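Putative lipoprotein (Bacteroides fragilis, PDB 4GBS) is a putative lipoprotein of the HmuY family that probably binds heme, as its relatives do, and may serve in heme uptake. Local coordinates at residues Leu145-Ser150 with Pro154-Ser159. Residues are numbered along the deposited sequence; the frame is centred on the assembly and turned at random.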
loop_
_atom_site.group_PDB
_atom_site.type_symbol
_atom_site.label_atom_id
_atom_site.label_comp_id
_atom_site.label_asym_id
_atom_site.label_seq_id
_atom_site.Cartn_x
_atom_site.Cartn_y
_atom_site.Cartn_z
ATOM N N LEU A 145 7.483 -2.946 -3.378
ATOM C CA LEU A 145 8.085 -4.255 -3.165
ATOM C C LEU A 145 8.085 -5.013 -4.490
ATOM O O LEU A 145 7.049 -5.129 -5.147
ATOM C CB LEU A 145 7.412 -5.078 -2.050
ATOM C CG LEU A 145 8.139 -6.375 -1.654
ATOM C CD1 LEU A 145 9.558 -6.095 -1.131
ATOM C CD2 LEU A 145 7.377 -7.128 -0.599
ATOM N N ASN A 146 9.256 -5.470 -4.909
ATOM C CA ASN A 146 9.385 -6.262 -6.121
ATOM C C ASN A 146 9.541 -7.705 -5.717
ATOM O O ASN A 146 10.326 -7.996 -4.822
ATOM C CB ASN A 146 10.557 -5.777 -6.984
ATOM C CG ASN A 146 10.576 -6.397 -8.356
ATOM O OD1 ASN A 146 11.204 -7.437 -8.599
ATOM N ND2 ASN A 146 9.842 -5.787 -9.275
ATOM N N VAL A 147 8.758 -8.606 -6.311
ATOM C CA VAL A 147 8.859 -10.032 -6.027
ATOM C C VAL A 147 9.257 -10.721 -7.347
ATOM O O VAL A 147 8.507 -10.663 -8.322
ATOM C CB VAL A 147 7.566 -10.583 -5.393
ATOM C CG1 VAL A 147 7.679 -12.064 -5.093
ATOM C CG2 VAL A 147 7.235 -9.837 -4.117
ATOM N N ASP A 148 10.484 -11.287 -7.406
ATOM C CA ASP A 148 10.982 -11.958 -8.608
ATOM C C ASP A 148 10.610 -13.438 -8.528
ATOM O O ASP A 148 11.276 -14.212 -7.852
ATOM C CB ASP A 148 12.492 -11.748 -8.780
ATOM C CG ASP A 148 13.045 -12.190 -10.127
ATOM O OD1 ASP A 148 12.243 -12.568 -11.003
ATOM O OD2 ASP A 148 14.273 -12.102 -10.321
ATOM N N THR A 149 9.523 -13.812 -9.216
ATOM C CA THR A 149 8.924 -15.150 -9.216
ATOM C C THR A 149 9.692 -16.113 -10.101
ATOM O O THR A 149 9.444 -17.317 -10.005
ATOM C CB THR A 149 7.460 -15.064 -9.678
ATOM O OG1 THR A 149 7.408 -14.510 -11.010
ATOM C CG2 THR A 149 6.590 -14.250 -8.705
ATOM N N SER A 150 10.645 -15.615 -10.924
ATOM C CA SER A 150 11.472 -16.472 -11.778
ATOM C C SER A 150 12.601 -17.161 -10.956
ATOM O O SER A 150 13.398 -17.925 -11.509
ATOM C CB SER A 150 12.069 -15.670 -12.931
ATOM O OG SER A 150 12.957 -14.671 -12.465
ATOM N N PRO A 154 11.405 -17.042 -4.410
ATOM C CA PRO A 154 11.455 -15.704 -5.040
ATOM C C PRO A 154 12.328 -14.690 -4.269
ATOM O O PRO A 154 12.554 -14.834 -3.058
ATOM C CB PRO A 154 9.986 -15.261 -5.053
ATOM C CG PRO A 154 9.311 -16.082 -4.026
ATOM C CD PRO A 154 10.022 -17.396 -4.012
ATOM N N ILE A 155 12.828 -13.665 -5.004
ATOM C CA ILE A 155 13.689 -12.598 -4.470
ATOM C C ILE A 155 12.859 -11.313 -4.278
ATOM O O ILE A 155 12.302 -10.753 -5.230
ATOM C CB ILE A 155 14.929 -12.346 -5.359
ATOM C CG1 ILE A 155 15.854 -13.602 -5.432
ATOM C CG2 ILE A 155 15.691 -11.064 -4.945
ATOM C CD1 ILE A 155 16.478 -14.164 -4.062
ATOM N N TYR A 156 12.833 -10.840 -3.028
ATOM C CA TYR A 156 12.102 -9.656 -2.582
ATOM C C TYR A 156 13.007 -8.417 -2.583
ATOM O O TYR A 156 14.004 -8.368 -1.868
ATOM C CB TYR A 156 11.525 -9.916 -1.187
ATOM C CG TYR A 156 10.384 -10.919 -1.169
ATOM C CD1 TYR A 156 10.630 -12.288 -1.195
ATOM C CD2 TYR A 156 9.072 -10.507 -1.043
ATOM C CE1 TYR A 156 9.595 -13.212 -1.140
ATOM C CE2 TYR A 156 8.030 -11.428 -1.013
ATOM C CZ TYR A 156 8.296 -12.783 -1.098
ATOM O OH TYR A 156 7.301 -13.728 -1.067
ATOM N N THR A 157 12.660 -7.428 -3.400
ATOM C CA THR A 157 13.429 -6.186 -3.513
ATOM C C THR A 157 12.527 -4.944 -3.266
ATOM O O THR A 157 11.817 -4.507 -4.176
ATOM C CB THR A 157 14.107 -6.087 -4.888
ATOM O OG1 THR A 157 14.754 -7.313 -5.195
ATOM C CG2 THR A 157 15.072 -4.909 -4.989
ATOM N N PRO A 158 12.585 -4.328 -2.069
ATOM C CA PRO A 158 11.799 -3.104 -1.851
ATOM C C PRO A 158 12.421 -1.932 -2.618
ATOM O O PRO A 158 13.646 -1.807 -2.628
ATOM C CB PRO A 158 11.859 -2.908 -0.331
ATOM C CG PRO A 158 13.085 -3.585 0.092
ATOM C CD PRO A 158 13.359 -4.705 -0.869
ATOM N N SER A 159 11.600 -1.107 -3.282
ATOM C CA SER A 159 12.098 0.038 -4.045
ATOM C C SER A 159 12.819 1.037 -3.141
ATOM O O SER A 159 13.810 1.645 -3.565
ATOM C CB SER A 159 10.955 0.740 -4.765
ATOM O OG SER A 159 10.080 1.311 -3.811
HETATM O O HOH W 1 13.003 -8.933 -6.880
#
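V147 and Y156 face each other in a non-hydrogen-bonded antiparallel pair and illustrate how a two-stranded ribbon divides its chemistry between two faces. Their side chains run side by side in the same direction. With CG1 anti to its backbone N (chi1 -180°), V147 sets both methyls against the tyrosine: CG2 meets the ring carbon CE2 of Y156 at 3.6 Å, while CG1 lies over one ring face, displaced toward the rim. L145 reaches the same ring differently, its CD2 lying in the ring plane at the edge, 3.8 Å from CD2 of Y156. The other methyl of L145, CD1, turns to the pyrrolidine of P158 and comes 3.6 Å from its N. At the turn end, CG1 of V147 also meets CB of P154, the two side chains pointing the same way and extending the apolar row into the turn.

On the opposite face, which carries N146, D148, I155 and T157, one water donates to OD1 of N146 and to the backbone O of I155 (2.6 Å) and accepts from OG1 of T157, tying the two strands together above their backbone bonds. D148, the last residue of its strand, takes a bond from the turn that follows: OG of S150 donates to its OD1 at 2.7 Å, approaching from above the carboxylate plane.

Between the faces, N146 pairs with T157 and D148 with I155 through reciprocal backbone bonds. The straightest runs from T157 N to N146 O (2.8 Å, 170°), in the carbonyl plane; that from I155 N to D148 O is longer, 3.3 Å. Beyond the ribbon, L145 touches Y75 and Y180, where this buried leucine packs against neighbouring loops. Two consecutive strands, 145-148 and 155-158, linked by the six residues 149-154, form an antiparallel beta hairpin, here lying at the surface of the all-beta HmuY-like fold.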